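Local coordinates for benzoylformate Decarboxylase (Polynucleobacter necessarius, PDB 4K9Q), which probably acts as a thiamine diphosphate- and magnesium-dependent lyase that decarboxylates benzoylformate, at residues Ala226-Ala231 against Thr237-Asp242; Gly248-Gly253 against Glu258-Gly263; Arg276-Ile281 against Lys463-Leu468; Gly283-Glu288 against Lys304-Asp309. All blocks are in the same frame, centred on the assembly; numbering follows the deposited sequence.

Interaction 1 of 4, residues Ala226-Ala231 against Thr237-Asp242; sequences APVWAA and TPFPED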
loop_
_atom_site.group_PDB
_atom_site.type_symbol
_atom_site.label_atom_id
_atom_site.label_comp_id
_atom_site.label_asym_id
_atom_site.label_seq_id
_atom_site.Cartn_x
_atom_site.Cartn_y
_atom_site.Cartn_z
ATOM N N ALA A 226 18.422 -17.264 -39.142
ATOM C CA ALA A 226 19.135 -17.242 -37.868
ATOM C C ALA A 226 18.639 -18.352 -36.946
ATOM O O ALA A 226 17.483 -18.756 -37.030
ATOM C CB ALA A 226 18.971 -15.891 -37.200
ATOM N N PRO A 227 19.520 -18.850 -36.067
ATOM C CA PRO A 227 19.075 -19.822 -35.067
ATOM C C PRO A 227 18.047 -19.190 -34.130
ATOM O O PRO A 227 18.171 -18.015 -33.773
ATOM C CB PRO A 227 20.360 -20.151 -34.301
ATOM C CG PRO A 227 21.223 -18.953 -34.483
ATOM C CD PRO A 227 20.928 -18.463 -35.873
ATOM N N VAL A 228 17.051 -19.975 -33.738
ATOM C CA VAL A 228 16.027 -19.512 -32.815
ATOM C C VAL A 228 16.078 -20.341 -31.537
ATOM O O VAL A 228 16.112 -21.564 -31.584
ATOM C CB VAL A 228 14.627 -19.635 -33.442
ATOM C CG1 VAL A 228 13.562 -19.296 -32.422
ATOM C CG2 VAL A 228 14.518 -18.720 -34.672
ATOM N N TRP A 229 16.107 -19.662 -30.397
ATOM C CA TRP A 229 16.003 -20.331 -29.106
ATOM C C TRP A 229 14.747 -19.851 -28.412
ATOM O O TRP A 229 14.358 -18.699 -28.570
ATOM C CB TRP A 229 17.173 -19.950 -28.210
ATOM C CG TRP A 229 18.490 -20.521 -28.629
ATOM C CD1 TRP A 229 19.328 -20.033 -29.587
ATOM C CD2 TRP A 229 19.132 -21.674 -28.078
ATOM N NE1 TRP A 229 20.454 -20.820 -29.673
ATOM C CE2 TRP A 229 20.361 -21.828 -28.751
ATOM C CE3 TRP A 229 18.791 -22.587 -27.071
ATOM C CZ2 TRP A 229 21.244 -22.868 -28.462
ATOM C CZ3 TRP A 229 19.675 -23.618 -26.783
ATOM C CH2 TRP A 229 20.881 -23.749 -27.476
ATOM N N ALA A 230 14.133 -20.712 -27.610
ATOM C CA ALA A 230 13.057 -20.265 -26.739
ATOM C C ALA A 230 13.674 -19.619 -25.499
ATOM O O ALA A 230 14.653 -20.129 -24.937
ATOM C CB ALA A 230 12.146 -21.436 -26.352
ATOM N N ALA A 231 13.119 -18.486 -25.080
ATOM C CA ALA A 231 13.561 -17.839 -23.848
ATOM C C ALA A 231 13.455 -18.812 -22.666
ATOM O O ALA A 231 12.637 -19.733 -22.701
ATOM C CB ALA A 231 12.732 -16.593 -23.588
ATOM N N THR A 237 4.759 -22.174 -26.031
ATOM C CA THR A 237 5.661 -22.382 -27.154
ATOM C C THR A 237 5.658 -21.188 -28.114
ATOM O O THR A 237 4.610 -20.807 -28.625
ATOM C CB THR A 237 5.242 -23.647 -27.930
ATOM O OG1 THR A 237 5.096 -24.740 -27.010
ATOM C CG2 THR A 237 6.279 -23.992 -28.983
ATOM N N PRO A 238 6.835 -20.583 -28.357
ATOM C CA PRO A 238 6.829 -19.439 -29.270
ATOM C C PRO A 238 7.266 -19.750 -30.711
ATOM O O PRO A 238 7.157 -18.871 -31.563
ATOM C CB PRO A 238 7.843 -18.489 -28.624
ATOM C CG PRO A 238 8.821 -19.398 -27.975
ATOM C CD PRO A 238 8.046 -20.621 -27.522
ATOM N N PHE A 239 7.754 -20.955 -30.976
ATOM C CA PHE A 239 8.301 -21.278 -32.292
ATOM C C PHE A 239 8.211 -22.799 -32.521
ATOM O O PHE A 239 8.390 -23.585 -31.584
ATOM C CB PHE A 239 9.758 -20.796 -32.349
ATOM C CG PHE A 239 10.371 -20.799 -33.731
ATOM C CD1 PHE A 239 11.191 -21.840 -34.140
ATOM C CD2 PHE A 239 10.161 -19.738 -34.598
ATOM C CE1 PHE A 239 11.775 -21.841 -35.405
ATOM C CE2 PHE A 239 10.745 -19.728 -35.864
ATOM C CZ PHE A 239 11.553 -20.783 -36.266
ATOM N N PRO A 240 7.913 -23.228 -33.761
ATOM C CA PRO A 240 7.802 -24.678 -33.982
ATOM C C PRO A 240 9.108 -25.387 -33.634
ATOM O O PRO A 240 10.173 -25.049 -34.157
ATOM C CB PRO A 240 7.508 -24.791 -35.483
ATOM C CG PRO A 240 7.908 -23.464 -36.074
ATOM C CD PRO A 240 7.640 -22.457 -34.987
ATOM N N GLU A 241 9.030 -26.371 -32.747
ATOM C CA GLU A 241 10.247 -26.918 -32.152
ATOM C C GLU A 241 10.926 -27.984 -33.012
ATOM O O GLU A 241 12.012 -28.474 -32.671
ATOM C CB GLU A 241 9.965 -27.399 -30.725
ATOM C CG GLU A 241 9.487 -26.223 -29.865
ATOM C CD GLU A 241 9.223 -26.574 -28.417
ATOM O OE1 GLU A 241 8.968 -27.760 -28.111
ATOM O OE2 GLU A 241 9.263 -25.639 -27.584
ATOM N N ASP A 242 10.291 -28.338 -34.125
ATOM C CA ASP A 242 10.944 -29.207 -35.102
ATOM C C ASP A 242 11.418 -28.431 -36.347
ATOM O O ASP A 242 11.914 -29.023 -37.305
ATOM C CB ASP A 242 10.040 -30.384 -35.485
ATOM C CG ASP A 242 8.692 -29.940 -36.014
ATOM O OD1 ASP A 242 8.402 -28.720 -35.979
ATOM O OD2 ASP A 242 7.914 -30.810 -36.459
#

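Interaction 2 of 4, residues Gly248-Gly253 against Glu258-Gly263; sequences GALTSG and EKQIQG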
loop_
_atom_site.group_PDB
_atom_site.type_symbol
_atom_site.label_atom_id
_atom_site.label_comp_id
_atom_site.label_asym_id
_atom_site.label_seq_id
_atom_site.Cartn_x
_atom_site.Cartn_y
_atom_site.Cartn_z
ATOM N N GLY A 248 16.525 -24.998 -29.364
ATOM C CA GLY A 248 16.053 -25.562 -28.107
ATOM C C GLY A 248 15.668 -24.457 -27.136
ATOM O O GLY A 248 15.543 -23.303 -27.537
ATOM N N ALA A 249 15.490 -24.814 -25.866
ATOM C CA ALA A 249 15.131 -23.866 -24.819
ATOM C C ALA A 249 16.387 -23.453 -24.078
ATOM O O ALA A 249 17.206 -24.308 -23.723
ATOM C CB ALA A 249 14.150 -24.508 -23.853
ATOM N N LEU A 250 16.554 -22.157 -23.837
ATOM C CA LEU A 250 17.740 -21.699 -23.128
ATOM C C LEU A 250 17.659 -22.075 -21.655
ATOM O O LEU A 250 16.574 -22.124 -21.065
ATOM C CB LEU A 250 17.925 -20.181 -23.274
ATOM C CG LEU A 250 18.354 -19.686 -24.656
ATOM C CD1 LEU A 250 18.148 -18.178 -24.764
ATOM C CD2 LEU A 250 19.797 -20.078 -24.940
ATOM N N THR A 251 18.819 -22.355 -21.071
ATOM C CA THR A 251 18.898 -22.606 -19.645
ATOM C C THR A 251 18.696 -21.281 -18.922
ATOM O O THR A 251 18.709 -20.222 -19.548
ATOM C CB THR A 251 20.252 -23.211 -19.270
ATOM O OG1 THR A 251 21.294 -22.301 -19.646
ATOM C CG2 THR A 251 20.442 -24.549 -20.006
ATOM N N SER A 252 18.532 -21.335 -17.606
ATOM C CA SER A 252 18.046 -20.169 -16.873
ATOM C C SER A 252 19.034 -19.554 -15.873
ATOM O O SER A 252 18.636 -18.794 -14.983
ATOM C CB SER A 252 16.721 -20.507 -16.182
ATOM O OG SER A 252 16.869 -21.645 -15.354
ATOM N N GLY A 253 20.321 -19.862 -16.023
ATOM C CA GLY A 253 21.350 -19.164 -15.267
ATOM C C GLY A 253 22.040 -18.121 -16.139
ATOM O O GLY A 253 22.129 -18.281 -17.350
ATOM N N GLU A 258 24.465 -17.454 -21.226
ATOM C CA GLU A 258 25.559 -16.794 -21.937
ATOM C C GLU A 258 26.342 -17.788 -22.794
ATOM O O GLU A 258 26.612 -17.535 -23.962
ATOM C CB GLU A 258 26.520 -16.122 -20.946
ATOM C CG GLU A 258 27.730 -15.460 -21.614
ATOM C CD GLU A 258 28.944 -15.370 -20.695
ATOM O OE1 GLU A 258 28.816 -15.642 -19.476
ATOM O OE2 GLU A 258 30.036 -15.020 -21.196
ATOM N N LYS A 259 26.706 -18.925 -22.214
ATOM C CA LYS A 259 27.517 -19.897 -22.936
ATOM C C LYS A 259 26.774 -20.462 -24.139
ATOM O O LYS A 259 27.377 -20.745 -25.179
ATOM C CB LYS A 259 27.977 -21.018 -21.999
ATOM C CG LYS A 259 29.085 -20.573 -21.045
ATOM C CD LYS A 259 29.488 -21.683 -20.083
ATOM C CE LYS A 259 30.495 -21.176 -19.056
ATOM N NZ LYS A 259 31.722 -20.635 -19.707
ATOM N N GLN A 260 25.461 -20.608 -24.010
ATOM C CA GLN A 260 24.667 -21.175 -25.091
ATOM C C GLN A 260 24.553 -20.268 -26.308
ATOM O O GLN A 260 24.357 -20.752 -27.424
ATOM C CB GLN A 260 23.273 -21.562 -24.606
ATOM C CG GLN A 260 23.266 -22.684 -23.591
ATOM C CD GLN A 260 21.861 -23.060 -23.176
ATOM O OE1 GLN A 260 21.189 -22.306 -22.465
ATOM N NE2 GLN A 260 21.398 -24.220 -23.638
ATOM N N ILE A 261 24.682 -18.962 -26.106
ATOM C CA ILE A 261 24.471 -18.020 -27.206
ATOM C C ILE A 261 25.778 -17.415 -27.728
ATOM O O ILE A 261 25.765 -16.503 -28.551
ATOM C CB ILE A 261 23.434 -16.912 -26.829
ATOM C CG1 ILE A 261 23.938 -16.068 -25.651
ATOM C CG2 ILE A 261 22.068 -17.555 -26.513
ATOM C CD1 ILE A 261 23.082 -14.810 -25.361
ATOM N N GLN A 262 26.908 -17.935 -27.258
ATOM C CA GLN A 262 28.211 -17.474 -27.737
ATOM C C GLN A 262 28.356 -17.635 -29.253
ATOM O O GLN A 262 27.776 -18.543 -29.850
ATOM C CB GLN A 262 29.342 -18.214 -27.022
ATOM C CG GLN A 262 29.554 -17.776 -25.584
ATOM C CD GLN A 262 30.684 -18.529 -24.907
ATOM O OE1 GLN A 262 31.164 -19.545 -25.418
ATOM N NE2 GLN A 262 31.117 -18.036 -23.750
ATOM N N GLY A 263 29.125 -16.742 -29.873
ATOM C CA GLY A 263 29.405 -16.844 -31.295
ATOM C C GLY A 263 28.492 -16.007 -32.173
ATOM O O GLY A 263 28.537 -16.108 -33.403
HETATM O O HOH W 1 19.154 -25.957 -23.384
#

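Interaction 3 of 4, residues Arg276-Ile281 against Lys463-Leu468; sequences RYYPWI and KQFAEL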
loop_
_atom_site.group_PDB
_atom_site.type_symbol
_atom_site.label_atom_id
_atom_site.label_comp_id
_atom_site.label_asym_id
_atom_site.label_seq_id
_atom_site.Cartn_x
_atom_site.Cartn_y
_atom_site.Cartn_z
ATOM N N ARG A 276 14.423 -14.263 -17.873
ATOM C CA ARG A 276 13.742 -14.950 -16.780
ATOM C C ARG A 276 14.664 -16.007 -16.172
ATOM O O ARG A 276 14.469 -17.219 -16.341
ATOM C CB ARG A 276 12.414 -15.546 -17.261
ATOM C CG ARG A 276 11.558 -16.139 -16.155
ATOM C CD ARG A 276 10.213 -16.543 -16.716
ATOM N NE ARG A 276 9.381 -15.368 -16.967
ATOM C CZ ARG A 276 8.312 -15.379 -17.758
ATOM N NH1 ARG A 276 7.962 -16.500 -18.377
ATOM N NH2 ARG A 276 7.603 -14.272 -17.929
ATOM N N TYR A 277 15.682 -15.526 -15.465
ATOM C CA TYR A 277 16.640 -16.405 -14.803
ATOM C C TYR A 277 16.021 -17.075 -13.583
ATOM O O TYR A 277 15.005 -16.626 -13.061
ATOM C CB TYR A 277 17.849 -15.604 -14.345
ATOM C CG TYR A 277 18.656 -14.931 -15.432
ATOM C CD1 TYR A 277 19.279 -15.671 -16.429
ATOM C CD2 TYR A 277 18.852 -13.547 -15.418
ATOM C CE1 TYR A 277 20.053 -15.042 -17.402
ATOM C CE2 TYR A 277 19.626 -12.918 -16.385
ATOM C CZ TYR A 277 20.226 -13.673 -17.369
ATOM O OH TYR A 277 21.006 -13.053 -18.323
ATOM N N TYR A 278 16.651 -18.141 -13.110
ATOM C CA TYR A 278 16.156 -18.813 -11.913
ATOM C C TYR A 278 17.304 -19.126 -10.944
ATOM O O TYR A 278 17.464 -18.432 -9.939
ATOM C CB TYR A 278 15.332 -20.055 -12.284
ATOM C CG TYR A 278 14.738 -20.791 -11.103
ATOM C CD1 TYR A 278 14.571 -20.158 -9.872
ATOM C CD2 TYR A 278 14.348 -22.114 -11.220
ATOM C CE1 TYR A 278 14.033 -20.837 -8.787
ATOM C CE2 TYR A 278 13.801 -22.800 -10.147
ATOM C CZ TYR A 278 13.650 -22.155 -8.933
ATOM O OH TYR A 278 13.108 -22.837 -7.859
ATOM N N PRO A 279 18.130 -20.140 -11.250
ATOM C CA PRO A 279 19.289 -20.389 -10.390
ATOM C C PRO A 279 20.320 -19.287 -10.549
ATOM O O PRO A 279 20.394 -18.662 -11.610
ATOM C CB PRO A 279 19.857 -21.697 -10.947
ATOM C CG PRO A 279 19.490 -21.662 -12.386
ATOM C CD PRO A 279 18.124 -21.028 -12.428
ATOM N N TRP A 280 21.099 -19.050 -9.497
ATOM C CA TRP A 280 22.221 -18.134 -9.583
ATOM C C TRP A 280 23.429 -18.864 -10.168
ATOM O O TRP A 280 23.949 -19.808 -9.566
ATOM C CB TRP A 280 22.546 -17.539 -8.206
ATOM C CG TRP A 280 23.863 -16.835 -8.154
ATOM C CD1 TRP A 280 24.982 -17.225 -7.458
ATOM C CD2 TRP A 280 24.220 -15.631 -8.842
ATOM N NE1 TRP A 280 26.001 -16.325 -7.663
ATOM C CE2 TRP A 280 25.560 -15.338 -8.508
ATOM C CE3 TRP A 280 23.533 -14.763 -9.700
ATOM C CZ2 TRP A 280 26.224 -14.220 -9.006
ATOM C CZ3 TRP A 280 24.196 -13.656 -10.194
ATOM C CH2 TRP A 280 25.526 -13.394 -9.846
ATOM N N ILE A 281 23.836 -18.437 -11.358
ATOM C CA ILE A 281 25.023 -18.960 -12.020
ATOM C C ILE A 281 25.781 -17.753 -12.552
ATOM O O ILE A 281 25.368 -17.121 -13.530
ATOM C CB ILE A 281 24.671 -19.921 -13.162
ATOM C CG1 ILE A 281 23.912 -21.138 -12.621
ATOM C CG2 ILE A 281 25.937 -20.400 -13.868
ATOM C CD1 ILE A 281 23.565 -22.155 -13.680
ATOM N N LYS A 463 15.967 -31.406 -4.712
ATOM C CA LYS A 463 17.203 -32.147 -4.446
ATOM C C LYS A 463 18.252 -31.812 -5.506
ATOM O O LYS A 463 19.447 -31.790 -5.218
ATOM C CB LYS A 463 16.945 -33.660 -4.388
ATOM C CG LYS A 463 16.082 -34.092 -3.201
ATOM C CD LYS A 463 15.979 -35.605 -3.106
ATOM C CE LYS A 463 15.065 -36.014 -1.961
ATOM N NZ LYS A 463 14.957 -37.502 -1.851
ATOM N N GLN A 464 17.798 -31.554 -6.729
ATOM C CA GLN A 464 18.690 -31.114 -7.795
ATOM C C GLN A 464 19.296 -29.772 -7.400
ATOM O O GLN A 464 20.491 -29.541 -7.565
ATOM C CB GLN A 464 17.938 -30.981 -9.120
ATOM C CG GLN A 464 17.441 -32.314 -9.696
ATOM C CD GLN A 464 16.685 -32.164 -11.007
ATOM O OE1 GLN A 464 15.736 -31.379 -11.118
ATOM N NE2 GLN A 464 17.103 -32.925 -12.013
ATOM N N PHE A 465 18.458 -28.883 -6.881
ATOM C CA PHE A 465 18.938 -27.589 -6.406
ATOM C C PHE A 465 19.874 -27.708 -5.211
ATOM O O PHE A 465 20.844 -26.959 -5.105
ATOM C CB PHE A 465 17.761 -26.699 -6.020
ATOM C CG PHE A 465 17.408 -25.697 -7.053
ATOM C CD1 PHE A 465 18.101 -24.502 -7.129
ATOM C CD2 PHE A 465 16.387 -25.939 -7.953
ATOM C CE1 PHE A 465 17.776 -23.548 -8.087
ATOM C CE2 PHE A 465 16.058 -24.995 -8.920
ATOM C CZ PHE A 465 16.755 -23.798 -8.983
ATOM N N ALA A 466 19.571 -28.621 -4.297
ATOM C CA ALA A 466 20.397 -28.793 -3.108
ATOM C C ALA A 466 21.809 -29.213 -3.515
ATOM O O ALA A 466 22.783 -28.873 -2.842
ATOM C CB ALA A 466 19.787 -29.827 -2.171
ATOM N N GLU A 467 21.901 -29.957 -4.616
ATOM C CA GLU A 467 23.179 -30.431 -5.155
ATOM C C GLU A 467 23.960 -29.287 -5.804
ATOM O O GLU A 467 25.095 -28.996 -5.420
ATOM C CB GLU A 467 22.932 -31.566 -6.164
ATOM C CG GLU A 467 24.149 -31.980 -6.985
ATOM C CD GLU A 467 24.997 -33.032 -6.295
ATOM O OE1 GLU A 467 24.628 -33.460 -5.178
ATOM O OE2 GLU A 467 26.031 -33.434 -6.874
ATOM N N LEU A 468 23.337 -28.629 -6.776
ATOM C CA LEU A 468 23.944 -27.490 -7.456
ATOM C C LEU A 468 24.349 -26.384 -6.480
ATOM O O LEU A 468 25.385 -25.744 -6.651
ATOM C CB LEU A 468 22.975 -26.921 -8.499
ATOM C CG LEU A 468 23.412 -25.639 -9.215
ATOM C CD1 LEU A 468 24.362 -25.971 -10.353
ATOM C CD2 LEU A 468 22.214 -24.856 -9.733
#

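Interaction 4 of 4, residues Gly283-Glu288 against Lys304-Asp309; sequences GQFIPE and KAVVGD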
loop_
_atom_site.group_PDB
_atom_site.type_symbol
_atom_site.label_atom_id
_atom_site.label_comp_id
_atom_site.label_asym_id
_atom_site.label_seq_id
_atom_site.Cartn_x
_atom_site.Cartn_y
_atom_site.Cartn_z
ATOM N N GLY A 283 28.089 -15.007 -14.249
ATOM C CA GLY A 283 28.665 -14.824 -15.565
ATOM C C GLY A 283 28.277 -13.478 -16.132
ATOM O O GLY A 283 27.924 -12.559 -15.386
ATOM N N GLN A 284 28.349 -13.370 -17.457
ATOM C CA GLN A 284 27.965 -12.155 -18.165
ATOM C C GLN A 284 26.599 -12.361 -18.807
ATOM O O GLN A 284 26.276 -13.465 -19.238
ATOM C CB GLN A 284 28.992 -11.827 -19.251
ATOM C CG GLN A 284 30.411 -11.648 -18.737
ATOM C CD GLN A 284 31.397 -11.353 -19.851
ATOM O OE1 GLN A 284 31.984 -10.271 -19.903
ATOM N NE2 GLN A 284 31.586 -12.316 -20.748
ATOM N N PHE A 285 25.797 -11.303 -18.879
ATOM C CA PHE A 285 24.449 -11.450 -19.443
ATOM C C PHE A 285 24.476 -11.912 -20.905
ATOM O O PHE A 285 23.689 -12.760 -21.304
ATOM C CB PHE A 285 23.644 -10.153 -19.310
ATOM C CG PHE A 285 23.543 -9.649 -17.902
ATOM C CD1 PHE A 285 22.951 -10.417 -16.917
ATOM C CD2 PHE A 285 24.038 -8.401 -17.562
ATOM C CE1 PHE A 285 22.866 -9.951 -15.616
ATOM C CE2 PHE A 285 23.950 -7.937 -16.262
ATOM C CZ PHE A 285 23.354 -8.709 -15.295
ATOM N N ILE A 286 25.368 -11.333 -21.705
ATOM C CA ILE A 286 25.530 -11.748 -23.092
ATOM C C ILE A 286 27.016 -11.802 -23.405
ATOM O O ILE A 286 27.812 -11.188 -22.697
ATOM C CB ILE A 286 24.811 -10.784 -24.074
ATOM C CG1 ILE A 286 25.314 -9.350 -23.902
ATOM C CG2 ILE A 286 23.285 -10.846 -23.885
ATOM C CD1 ILE A 286 24.716 -8.380 -24.907
ATOM N N PRO A 287 27.395 -12.545 -24.455
ATOM C CA PRO A 287 28.821 -12.732 -24.757
ATOM C C PRO A 287 29.549 -11.412 -24.961
ATOM O O PRO A 287 28.994 -10.474 -25.543
ATOM C CB PRO A 287 28.800 -13.528 -26.062
ATOM C CG PRO A 287 27.491 -14.233 -26.055
ATOM C CD PRO A 287 26.533 -13.267 -25.406
ATOM N N GLU A 288 30.781 -11.340 -24.469
ATOM C CA GLU A 288 31.612 -10.165 -24.684
ATOM C C GLU A 288 31.596 -9.814 -26.171
ATOM O O GLU A 288 31.728 -10.691 -27.027
ATOM C CB GLU A 288 33.049 -10.446 -24.226
ATOM C CG GLU A 288 33.815 -9.217 -23.766
ATOM C CD GLU A 288 33.697 -8.983 -22.269
ATOM O OE1 GLU A 288 34.326 -9.739 -21.499
ATOM O OE2 GLU A 288 32.975 -8.047 -21.861
ATOM N N LYS A 304 13.159 -3.270 -16.675
ATOM C CA LYS A 304 14.027 -3.971 -15.726
ATOM C C LYS A 304 14.989 -4.974 -16.378
ATOM O O LYS A 304 15.627 -5.771 -15.679
ATOM C CB LYS A 304 13.181 -4.665 -14.642
ATOM C CG LYS A 304 12.357 -5.837 -15.128
ATOM C CD LYS A 304 11.330 -6.231 -14.074
ATOM C CE LYS A 304 10.666 -7.543 -14.421
ATOM N NZ LYS A 304 9.434 -7.754 -13.598
ATOM N N ALA A 305 15.096 -4.929 -17.706
ATOM C CA ALA A 305 16.009 -5.807 -18.439
ATOM C C ALA A 305 17.450 -5.679 -17.926
ATOM O O ALA A 305 17.878 -4.604 -17.504
ATOM C CB ALA A 305 15.953 -5.504 -19.939
ATOM N N VAL A 306 18.214 -6.768 -17.986
ATOM C CA VAL A 306 19.594 -6.730 -17.493
ATOM C C VAL A 306 20.539 -6.033 -18.477
ATOM O O VAL A 306 21.600 -5.536 -18.091
ATOM C CB VAL A 306 20.128 -8.144 -17.169
ATOM C CG1 VAL A 306 19.398 -8.741 -15.962
ATOM C CG2 VAL A 306 19.987 -9.064 -18.370
ATOM N N VAL A 307 20.141 -5.984 -19.744
ATOM C CA VAL A 307 21.010 -5.465 -20.791
ATOM C C VAL A 307 20.171 -5.106 -22.011
ATOM O O VAL A 307 19.064 -5.630 -22.184
ATOM C CB VAL A 307 22.057 -6.535 -21.207
ATOM C CG1 VAL A 307 21.391 -7.680 -21.974
ATOM C CG2 VAL A 307 23.179 -5.918 -22.029
ATOM N N GLY A 308 20.687 -4.203 -22.845
ATOM C CA GLY A 308 20.169 -4.066 -24.197
ATOM C C GLY A 308 19.427 -2.791 -24.547
ATOM O O GLY A 308 19.180 -1.929 -23.692
ATOM N N ASP A 309 19.096 -2.672 -25.829
ATOM C CA ASP A 309 18.214 -1.610 -26.312
ATOM C C ASP A 309 16.837 -2.216 -26.558
ATOM O O ASP A 309 16.701 -3.222 -27.265
ATOM C CB ASP A 309 18.766 -1.005 -27.604
ATOM C CG ASP A 309 20.187 -0.490 -27.442
ATOM O OD1 ASP A 309 20.426 0.336 -26.539
ATOM O OD2 ASP A 309 21.073 -0.931 -28.204
#

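Interaction 1 of 4, residues Ala226-Ala231 against Thr237-Asp242
V228 spreads both methyl branches over one face of the F239 ring. CG1 does most of the touching: it lies 3.8 Å from F239 CG and 4.0 Å from the ring centroid, 19° off the ring normal, which qualifies as a CH-pi contact. CG2 reaches the far end of the ring, 3.9 Å from F239 CZ, so the valine spans the ring from root to tip. The opposite face is taken by CD of the next residue, P240, 3.4 Å above the plane toward the rim, and the phenyl is thus held between two aliphatic groups. F239 swings CG anti to its own N (chi1 -168°), which carries the ring across to the strand. Two residues along that strand, A230 CB meets P238 CG at 4.2 Å, a looser apolar touch on the same side. All four residues are buried. H243 sets its ring edge-to-face with F239, and A221 of helix 214-224 touches both V228 and F239. Strand 228-230 is bonded to strands 201-204 and 246-249 in the parallel sheet of the central domain. The connection leading to strand 246-249 packs against its side chains, beside helix 214-224.

Interaction 2 of 4, residues Gly248-Gly253 against Glu258-Gly263
Q260 has the largest share of this contact, and its amide oxygen carries the polar part. OE1 accepts two bonds from T251. The backbone N of T251 approaches in the carbonyl plane, on a lone pair, at 2.8 Å with a nearly straight N-H...O angle of 173°. The hydroxyl OG1 of T251, also 2.8 Å from Q260 OE1, instead comes from above that plane, 56° out of it. Q260 keeps its chain extended beyond CG (chi2 -178°), and this reach takes the amide from the last turn of helix 254-260 to the T251 backbone. The other end of the amide is tied down by water: NE2 of Q260 donates to a water at 2.8 Å, which in turn donates to A249 O at 2.6 Å, so both ends of the amide are engaged and its rotation is fixed. The pairing joins the end of strand 246-249 to the helix that follows it in the Rossmann-like central domain, across a strand-loop-helix connection. T251 OG1 is also bonded to S256 OG within that helix. L250 supplies the apolar half, running antiparallel alongside the Q260 chain. Its CD2 lies 3.8 Å from Q260 CB and 3.7 Å from I261 CG2, with the L250 and I261 side chains roughly perpendicular. Beneath them, I203 touches L250 and L201 touches I261, both from strand 201-204.

Interaction 3 of 4, residues Arg276-Ile281 against Lys463-Leu468
Y278 extends CG anti to its backbone N (chi1 -178°), while F465 holds an unusual chi1 of -100°, away from the staggered positions; together these torsions bring the two rings into contact. The meeting joins two domains of a thiamine diphosphate enzyme: Y278 and P279 lie in the loop between strands 266-270 and 291-296 of the central domain, and F465 and L468 on helix 460-468 of the C-terminal cofactor-binding domain. The ring planes are inclined at 57° with centroids 4.8 Å apart, an oblique pair. F465 CZ sits over one face of the tyrosine ring, 3.3 Å above its plane and displaced toward the rim at CE2. P279 continues the contact along the helix, its CB lying 4.0 Å from F465 CE1. One turn further on, L468 sends CD2 to the same proline carbon, 4.1 Å from P279 CB. F465 and P279 are buried while L468 is exposed, so the interface runs outward from a closed interior to solvent. The phenol hydroxyl of Y278 is bonded to S26 OG of the second subunit, and its backbone O to Q99 NE2 of that subunit, which ties this domain junction to the subunit interface. The nearest atoms of the Y278 side chain and the bound thiamine diphosphate are about 5 Å apart, and I461, a cofactor-binding residue, lies one helical turn before F465. At the closest point of the pair, Y278 CE2 stands 3.3 Å from F465 CZ.

Interaction 4 of 4, residues Gly283-Glu288 against Lys304-Asp309
F285 lays its phenyl ring against V306, and this is the CH-pi part of the contact. V306 CB is 3.5 Å from the F285 ring centroid and 8° off the normal, so the valine stands almost squarely over the centre of the face. Its two methyls lie along the CD1-CE1 side of the ring: CG2 is 3.6 Å from F285 CD1, and CG1 is 3.7 Å from F285 CE1. The ring reaches this place because its CG lies anti to the carbonyl carbon (chi1 -56°), which leaves it beside the backbone N and directed at the 304-309 segment. V306 O also comes within van der Waals range of the ring, at CD2 and CE2.

The remaining contacts are aliphatic and looser. V307 places CG1 4.3 Å from F285 CB, near the root of the phenylalanine, and extends CG2 to within 4.1 Å of I286 CD1. The side chains of I286 and V307 both rest on L292 of strand 291-296. All four touching residues are only partly exposed, so this apolar patch is a shallow one near the surface of the chain.

At either end of the 304-309 segment, beyond the apolar patch, polar groups bind neighbouring subunits: K304 NZ forms a salt bridge with E107 of the second subunit, and D309 OD1 is bonded to T175 OG1 of the third subunit. The contact packs together one loop entering strand 291-296 and another leaving helix 299-303 for strand 309-312, connections characteristic of the parallel alpha/beta sheet of a Rossmann-like domain.

In the fold
Interactions 1, 2 and 4 lie within the central domain, and interaction 3 joins that domain to the C-terminal one. Interactions 1 and 2 meet through probable hydrogen bonds between adjacent parallel strands, A230 N to G248 O (2.9 Å) and L250 N to A230 O (3.0 Å). Probable hydrogen bonds also link interaction 2 to interaction 3, Y278 N to S252 O (2.8 Å), and to interaction 4, Q284 N to E258 OE1 (3.1 Å). Interaction 4 is nested in the chain loop closed by interaction 3, and both touch the second subunit. Interaction 3 is nearest the cofactor; T251 of interaction 2 is about 12 Å from I461, side chain to side chain.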